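Local coordinates for protein trehalose monomycolate transport factor A (Mycolicibacterium smegmatis MC2 155, PDB 6T84) that is required for MmpL3-dependent transport of trehalose monomycolate to the cell wall, and for growth and cell elongation, in this mycobacterium, at residues A[120-125]-A[178-183]; A[86-91]-A[170-175]; A[105-110]-A[126-131]. All coordinates share one frame; numbering follows the deposited sequence.

Contact 1 (A[120-125]-A[178-183])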
# COMPACT_ATOMS: atom_id res chain seq x y z
N ALA A 120 7.00 9.48 13.09
CA ALA A 120 6.88 8.04 12.92
C ALA A 120 7.03 7.31 14.26
O ALA A 120 6.37 6.28 14.50
CB ALA A 120 7.92 7.59 11.91
N ARG A 121 7.91 7.80 15.13
CA ARG A 121 8.02 7.24 16.47
C ARG A 121 6.69 7.26 17.19
O ARG A 121 6.32 6.29 17.87
CB ARG A 121 9.03 8.06 17.26
CG ARG A 121 10.37 7.52 17.11
CD ARG A 121 11.32 7.97 18.21
NE ARG A 121 12.68 7.65 17.81
CZ ARG A 121 13.44 8.48 17.09
NH1 ARG A 121 12.97 9.67 16.74
NH2 ARG A 121 14.66 8.11 16.73
N ARG A 122 5.96 8.39 17.07
CA ARG A 122 4.67 8.49 17.74
C ARG A 122 3.68 7.47 17.19
O ARG A 122 2.90 6.88 17.94
CB ARG A 122 4.12 9.90 17.60
CG ARG A 122 4.89 10.91 18.46
CD ARG A 122 4.19 12.27 18.54
NE ARG A 122 3.76 12.76 17.23
CZ ARG A 122 4.45 13.61 16.48
NH1 ARG A 122 5.63 14.08 16.91
NH2 ARG A 122 3.96 14.00 15.29
N ALA A 123 3.71 7.24 15.87
CA ALA A 123 2.84 6.24 15.26
C ALA A 123 3.26 4.81 15.59
O ALA A 123 2.44 3.91 15.46
CB ALA A 123 2.82 6.44 13.73
N CYS A 124 4.50 4.59 16.02
CA CYS A 124 4.97 3.22 16.24
C CYS A 124 4.80 2.79 17.70
O CYS A 124 5.76 2.54 18.44
CB CYS A 124 6.42 3.09 15.80
SG CYS A 124 6.59 3.00 14.00
N ASP A 125 3.55 2.67 18.10
CA ASP A 125 3.25 2.23 19.46
C ASP A 125 3.00 0.71 19.48
O ASP A 125 3.28 0.01 18.50
CB ASP A 125 2.07 3.02 20.03
CG ASP A 125 0.75 2.67 19.34
OD1 ASP A 125 0.71 1.94 18.32
OD2 ASP A 125 -0.28 3.15 19.83
N VAL A 178 -2.78 8.96 13.08
CA VAL A 178 -2.07 9.87 14.00
C VAL A 178 -1.05 10.77 13.31
O VAL A 178 -0.55 11.72 13.93
CB VAL A 178 -1.45 9.11 15.20
CG1 VAL A 178 -2.53 8.30 15.91
CG2 VAL A 178 -0.31 8.25 14.74
N LEU A 179 -0.75 10.55 12.02
CA LEU A 179 0.22 11.40 11.35
C LEU A 179 -0.33 12.83 11.23
O LEU A 179 -1.55 13.02 11.05
CB LEU A 179 0.54 10.86 9.96
CG LEU A 179 1.30 9.51 9.96
CD1 LEU A 179 1.57 9.08 8.52
CD2 LEU A 179 2.57 9.62 10.92
N PRO A 180 0.52 13.85 11.33
CA PRO A 180 0.01 15.22 11.49
C PRO A 180 -0.62 15.72 10.20
O PRO A 180 -0.24 15.31 9.10
CB PRO A 180 1.28 16.03 11.85
CG PRO A 180 2.44 15.19 11.33
CD PRO A 180 2.00 13.77 11.36
N PRO A 181 -1.61 16.60 10.30
CA PRO A 181 -2.25 17.16 9.10
C PRO A 181 -1.29 18.04 8.31
O PRO A 181 -0.27 18.51 8.82
CB PRO A 181 -3.41 17.99 9.66
CG PRO A 181 -3.51 17.63 11.14
CD PRO A 181 -2.15 17.15 11.56
N VAL A 182 -1.62 18.25 7.04
CA VAL A 182 -0.81 19.16 6.22
C VAL A 182 -0.95 20.57 6.77
O VAL A 182 -2.08 21.05 6.97
CB VAL A 182 -1.29 19.10 4.78
CG1 VAL A 182 -0.49 20.05 3.91
CG2 VAL A 182 -1.14 17.68 4.28
N PRO A 183 0.15 21.28 7.03
CA PRO A 183 0.03 22.66 7.54
C PRO A 183 -0.67 23.58 6.54
O PRO A 183 -0.56 23.43 5.32
CB PRO A 183 1.49 23.09 7.75
CG PRO A 183 2.27 22.22 6.82
CD PRO A 183 1.55 20.90 6.80
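Ala123 and Val178 meet where the last turn of helix 117-123 faces the chain that follows helix 159-175. The tight part is small and apolar. Ala123 CB touches Val178 CG2 at 3.8 Å. Val178 CG2 is also 3.8 Å from Ala123 CA, so it rests against the helix backbone as well as the side chain. With chi1 at -55°, Val178 CG2 is held between its own backbone N and carbonyl carbon, which turns it to the helix. Leu179 adds a second methyl at longer range, with CD2 4.3 Å from Ala123 CB. Its CB does not head for the helix, but the end of the chain bends nearer. Ala123 and Leu179 are both buried.

This is the C-terminal part of the probably cytoplasmic N-terminal domain, whose fold has been described as atypical. Here the tail joins the short helix that follows strand 110-114. The helix ends at Ala123: Cys124 leaves helical geometry and forms the centre of an inverse gamma turn. Asp125 then takes the N-cap position of helix 126-134, where its OD1 accepts a hydrogen bond from Met128 N.

The solvent side is looser. Arg122 is exposed and stretches past the tail. Its guanidinium comes no closer than 4.4 Å, from NH2 to Pro180 CD, with that carbon at the edge of the group and near its plane. This is a van der Waals approach to a proline ring. Val178 is exposed too, although its CG2 is tucked in. Beyond it the tail runs on through Pro180 and Pro181 in a polyproline II-like conformation. Pro180 O accepts a hydrogen bond from Thr82 OG1, and Leu179 also packs on Thr82.

Contact 2 (A[86-91]-A[170-175])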
# COMPACT_ATOMS: atom_id res chain seq x y z
N VAL A 86 5.42 7.30 6.02
CA VAL A 86 5.93 6.09 6.71
C VAL A 86 5.94 4.96 5.69
O VAL A 86 4.96 4.78 4.95
CB VAL A 86 5.04 5.75 7.92
CG1 VAL A 86 5.53 4.42 8.63
CG2 VAL A 86 5.03 6.92 8.94
N ASP A 87 7.03 4.18 5.69
CA ASP A 87 7.19 3.03 4.79
C ASP A 87 7.62 1.87 5.68
O ASP A 87 8.63 1.96 6.39
CB ASP A 87 8.27 3.37 3.75
CG ASP A 87 8.53 2.28 2.74
OD1 ASP A 87 8.86 1.17 3.18
OD2 ASP A 87 8.46 2.56 1.51
N LEU A 88 6.83 0.82 5.67
CA LEU A 88 7.05 -0.39 6.49
C LEU A 88 7.24 -1.54 5.49
O LEU A 88 6.30 -1.90 4.78
CB LEU A 88 5.78 -0.61 7.32
CG LEU A 88 5.68 -1.85 8.20
CD1 LEU A 88 6.74 -1.78 9.30
CD2 LEU A 88 4.26 -2.00 8.82
N ARG A 89 8.44 -2.14 5.45
CA ARG A 89 8.73 -3.13 4.41
C ARG A 89 9.53 -4.28 5.00
O ARG A 89 10.20 -4.14 6.03
CB ARG A 89 9.45 -2.52 3.20
CG ARG A 89 10.74 -1.87 3.55
CD ARG A 89 11.48 -1.32 2.32
NE ARG A 89 10.66 -0.29 1.64
CZ ARG A 89 10.77 0.01 0.35
NH1 ARG A 89 11.71 -0.57 -0.39
NH2 ARG A 89 9.96 0.93 -0.23
N LEU A 90 9.45 -5.43 4.34
CA LEU A 90 10.19 -6.59 4.85
C LEU A 90 11.68 -6.26 4.92
O LEU A 90 12.23 -5.59 4.05
CB LEU A 90 9.99 -7.78 3.90
CG LEU A 90 8.58 -8.28 3.77
CD1 LEU A 90 8.48 -9.46 2.80
CD2 LEU A 90 8.01 -8.66 5.15
N LYS A 91 12.35 -6.81 5.93
CA LYS A 91 13.77 -6.50 6.15
C LYS A 91 14.67 -6.92 4.97
O LYS A 91 15.74 -6.31 4.77
CB LYS A 91 14.23 -7.10 7.49
CG LYS A 91 14.22 -8.57 7.49
CD LYS A 91 14.66 -9.08 8.88
CE LYS A 91 14.86 -10.60 8.90
NZ LYS A 91 13.59 -11.36 9.06
N ARG A 170 -6.33 -1.41 5.28
CA ARG A 170 -7.23 -0.72 6.22
C ARG A 170 -6.60 -0.62 7.60
O ARG A 170 -6.66 0.43 8.23
CB ARG A 170 -8.58 -1.45 6.28
CG ARG A 170 -9.34 -1.53 4.92
CD ARG A 170 -10.59 -2.46 5.02
NE ARG A 170 -11.58 -1.85 5.90
CZ ARG A 170 -12.78 -2.37 6.13
NH1 ARG A 170 -13.09 -3.54 5.57
NH2 ARG A 170 -13.65 -1.74 6.90
N GLN A 171 -5.99 -1.70 8.07
CA GLN A 171 -5.37 -1.67 9.39
C GLN A 171 -4.19 -0.71 9.42
O GLN A 171 -4.01 0.01 10.40
CB GLN A 171 -4.93 -3.10 9.73
CG GLN A 171 -6.10 -4.04 10.07
CD GLN A 171 -5.73 -5.54 10.01
OE1 GLN A 171 -4.76 -5.91 9.33
NE2 GLN A 171 -6.54 -6.39 10.62
N PHE A 172 -3.34 -0.76 8.40
CA PHE A 172 -2.20 0.16 8.35
C PHE A 172 -2.67 1.61 8.27
O PHE A 172 -2.14 2.49 8.96
CB PHE A 172 -1.29 -0.22 7.19
CG PHE A 172 0.03 0.52 7.16
CD1 PHE A 172 0.88 0.51 8.26
CD2 PHE A 172 0.44 1.16 6.01
CE1 PHE A 172 2.12 1.16 8.20
CE2 PHE A 172 1.65 1.84 5.93
CZ PHE A 172 2.50 1.83 7.02
N ASN A 173 -3.68 1.88 7.46
CA ASN A 173 -4.23 3.23 7.38
C ASN A 173 -4.74 3.70 8.73
O ASN A 173 -4.49 4.85 9.13
CB ASN A 173 -5.35 3.19 6.34
CG ASN A 173 -5.92 4.56 6.11
OD1 ASN A 173 -5.22 5.47 5.66
ND2 ASN A 173 -7.19 4.72 6.44
N ASP A 174 -5.43 2.83 9.46
CA ASP A 174 -5.92 3.20 10.80
C ASP A 174 -4.75 3.59 11.71
O ASP A 174 -4.83 4.57 12.45
CB ASP A 174 -6.70 2.04 11.43
CG ASP A 174 -8.12 1.91 10.87
OD1 ASP A 174 -8.57 2.83 10.14
OD2 ASP A 174 -8.79 0.87 11.15
N LEU A 175 -3.65 2.86 11.63
CA LEU A 175 -2.52 3.13 12.50
C LEU A 175 -1.84 4.44 12.15
O LEU A 175 -1.25 5.08 13.03
CB LEU A 175 -1.52 1.96 12.43
CG LEU A 175 -1.97 0.62 13.01
CD1 LEU A 175 -1.12 -0.53 12.44
CD2 LEU A 175 -1.81 0.66 14.54
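Phe172 of helix 159-175 reaches across to Leu88 and Val86 of strand 86-90. This is helix-on-sheet packing against the long antiparallel sheet of the domain, and all three residues are buried. The ring leads with its outer atoms. Phe172 CE1 lies 3.9 Å from Leu88 CD2, while CZ sits 4.1 Å from Leu88 CB. Leu88 thus meets the ring through both its base and one branch, and the two side chains run at a slant to each other. Val86 is a looser neighbour, with CG1 4.3 Å from Phe172 CZ.

Val86 and Leu88 are two residues apart on the strand, so both side chains lie on the face turned to the helix, and Asp87 between them points away. At chi1 -171° Phe172 carries CG opposite its backbone N, which extends the ring away from the helix toward them. Further out, Met142 of strand 141-144 touches both Leu88 and Phe172, and Phe131 of helix 126-134 packs on Leu88.

On the other face Arg89 grips the Asp87 carboxylate side-on with two nitrogens, and its NH1 bonds to Lys94 O. Arg89 NE meets Asp87 OD1 at 2.8 Å in a nearly straight bond of 176°, on the syn side of the oxygen.

Contact 3 (A[105-110]-A[126-131])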
# COMPACT_ATOMS: atom_id res chain seq x y z
N GLY A 105 13.73 2.14 12.47
CA GLY A 105 14.13 0.97 13.25
C GLY A 105 13.49 -0.30 12.69
O GLY A 105 12.69 -0.26 11.76
N ALA A 106 13.89 -1.42 13.24
CA ALA A 106 13.34 -2.72 12.88
C ALA A 106 12.16 -3.05 13.78
O ALA A 106 12.16 -2.74 15.00
CB ALA A 106 14.37 -3.81 13.09
N ILE A 107 11.18 -3.76 13.21
CA ILE A 107 10.12 -4.40 14.00
C ILE A 107 9.90 -5.78 13.41
O ILE A 107 9.26 -5.92 12.36
CB ILE A 107 8.79 -3.63 14.03
CG1 ILE A 107 8.98 -2.15 14.35
CG2 ILE A 107 7.82 -4.31 15.02
CD1 ILE A 107 7.64 -1.33 14.22
N GLY A 108 10.36 -6.80 14.10
CA GLY A 108 10.08 -8.13 13.63
C GLY A 108 10.64 -8.38 12.25
O GLY A 108 11.83 -8.18 11.97
N PRO A 109 9.77 -8.84 11.34
CA PRO A 109 10.21 -9.17 9.99
C PRO A 109 10.38 -7.93 9.13
O PRO A 109 10.69 -8.08 7.94
CB PRO A 109 9.02 -10.02 9.48
CG PRO A 109 7.84 -9.41 10.16
CD PRO A 109 8.33 -9.10 11.55
N ARG A 110 10.10 -6.72 9.68
CA ARG A 110 10.02 -5.49 8.89
C ARG A 110 10.99 -4.42 9.39
O ARG A 110 11.53 -4.46 10.51
CB ARG A 110 8.56 -4.96 8.92
CG ARG A 110 7.62 -5.80 8.06
CD ARG A 110 6.17 -5.65 8.40
NE ARG A 110 5.38 -6.21 7.32
CZ ARG A 110 4.70 -7.33 7.35
NH1 ARG A 110 4.62 -8.05 8.48
NH2 ARG A 110 4.09 -7.71 6.26
N ARG A 126 2.40 0.21 20.55
CA ARG A 126 2.16 -1.22 20.70
C ARG A 126 1.31 -1.78 19.55
O ARG A 126 1.54 -2.90 19.07
CB ARG A 126 1.47 -1.43 22.07
CG ARG A 126 1.16 -2.82 22.49
CD ARG A 126 0.68 -2.76 23.95
NE ARG A 126 -0.67 -2.19 24.09
CZ ARG A 126 -1.25 -1.92 25.25
NH1 ARG A 126 -0.62 -2.13 26.40
NH2 ARG A 126 -2.47 -1.42 25.28
N ARG A 127 0.31 -1.01 19.09
CA ARG A 127 -0.52 -1.53 18.02
C ARG A 127 0.28 -1.66 16.74
O ARG A 127 0.09 -2.64 15.99
CB ARG A 127 -1.72 -0.63 17.81
CG ARG A 127 -2.77 -0.71 18.94
CD ARG A 127 -3.96 0.23 18.61
NE ARG A 127 -4.49 0.01 17.26
CZ ARG A 127 -5.20 0.90 16.57
NH1 ARG A 127 -5.48 2.08 17.10
NH2 ARG A 127 -5.64 0.61 15.34
N MET A 128 1.19 -0.72 16.49
CA MET A 128 2.05 -0.84 15.31
C MET A 128 3.00 -2.02 15.45
O MET A 128 3.29 -2.72 14.47
CB MET A 128 2.83 0.44 15.09
CG MET A 128 3.68 0.41 13.82
SD MET A 128 2.75 0.40 12.24
CE MET A 128 2.45 2.19 12.12
N VAL A 129 3.58 -2.21 16.64
CA VAL A 129 4.48 -3.35 16.82
C VAL A 129 3.74 -4.66 16.56
O VAL A 129 4.23 -5.54 15.83
CB VAL A 129 5.11 -3.32 18.23
CG1 VAL A 129 5.89 -4.63 18.50
CG2 VAL A 129 6.06 -2.11 18.32
N THR A 130 2.55 -4.81 17.17
CA THR A 130 1.82 -6.05 16.92
C THR A 130 1.53 -6.21 15.43
O THR A 130 1.73 -7.30 14.89
CB THR A 130 0.53 -6.07 17.76
OG1 THR A 130 0.89 -5.95 19.14
CG2 THR A 130 -0.30 -7.35 17.55
N PHE A 131 1.05 -5.15 14.76
CA PHE A 131 0.75 -5.23 13.33
C PHE A 131 1.96 -5.67 12.50
O PHE A 131 1.83 -6.47 11.57
CB PHE A 131 0.23 -3.85 12.89
CG PHE A 131 -0.07 -3.76 11.41
CD1 PHE A 131 -1.17 -4.40 10.86
CD2 PHE A 131 0.77 -3.05 10.59
CE1 PHE A 131 -1.42 -4.33 9.48
CE2 PHE A 131 0.52 -2.96 9.21
CZ PHE A 131 -0.58 -3.59 8.67
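Ile107 points CG2 directly away from its backbone N, and CG1 lies beside that N (chi1 -49°). This splits the side chain into two arms that both reach helix 126-134. Val129 turns CG1 the same way as Ile107 CG2 (chi1 171°) and meets the first arm. The two methyls, Ile107 CG2 and Val129 CG1, are 4.0 Å apart. Ile107 CG2 also lies 3.9 Å from Val129 O, so the methyl also packs on the carbonyl. The second arm ends at Ile107 CD1, which approaches Met128 CG at 4.3 Å. Val129 is exposed, whereas Met128 is buried.

Ile107 opens a type II' beta turn that closes at Arg110 and joins two strands as a beta hairpin. Ile107 N bonds to Arg110 O at 2.8 Å, and Arg110 N to Ile107 O at 2.9 Å. Arg110 extends past Phe131 O. Its NH1 is held by the carbonyls of Ala132 and Ala135, and its NH2 by those of Pro136 and Ala139. The guanidinium thus joins the hairpin to the C-terminal end of helix 126-134 and the loop after it. Helix 126-134 lies between outermost strand 102-107, met by Ile107, and helix 159-175, where Phe131 packs on Gln171 and Leu175.

How the contacts relate
Contacts 2 and 3 are about 9 Å apart between centres, and contact 1 lies about 12 Å from contact 2 and 16 Å from contact 3. Strands 86-90 and 102-107 belong to the same antiparallel sheet, with 110-114 between them. Helices 117-123 and 126-134 follow in sequence; strands 141-144 and 148-153 come before helix 159-175 and the tail. Contact 3 falls between the segments of contact 2; contact 1 interleaves with both. Leu175 packs on Arg127 and Phe131, linking contacts 2 and 3. Val86 touches Leu179 and Ala120, linking contacts 1 and 2. Both short helices, the C-terminal part of helix 159-175 and the tail thus pack near the 102-107 end of the sheet in this monomeric, probably cytoplasmic domain.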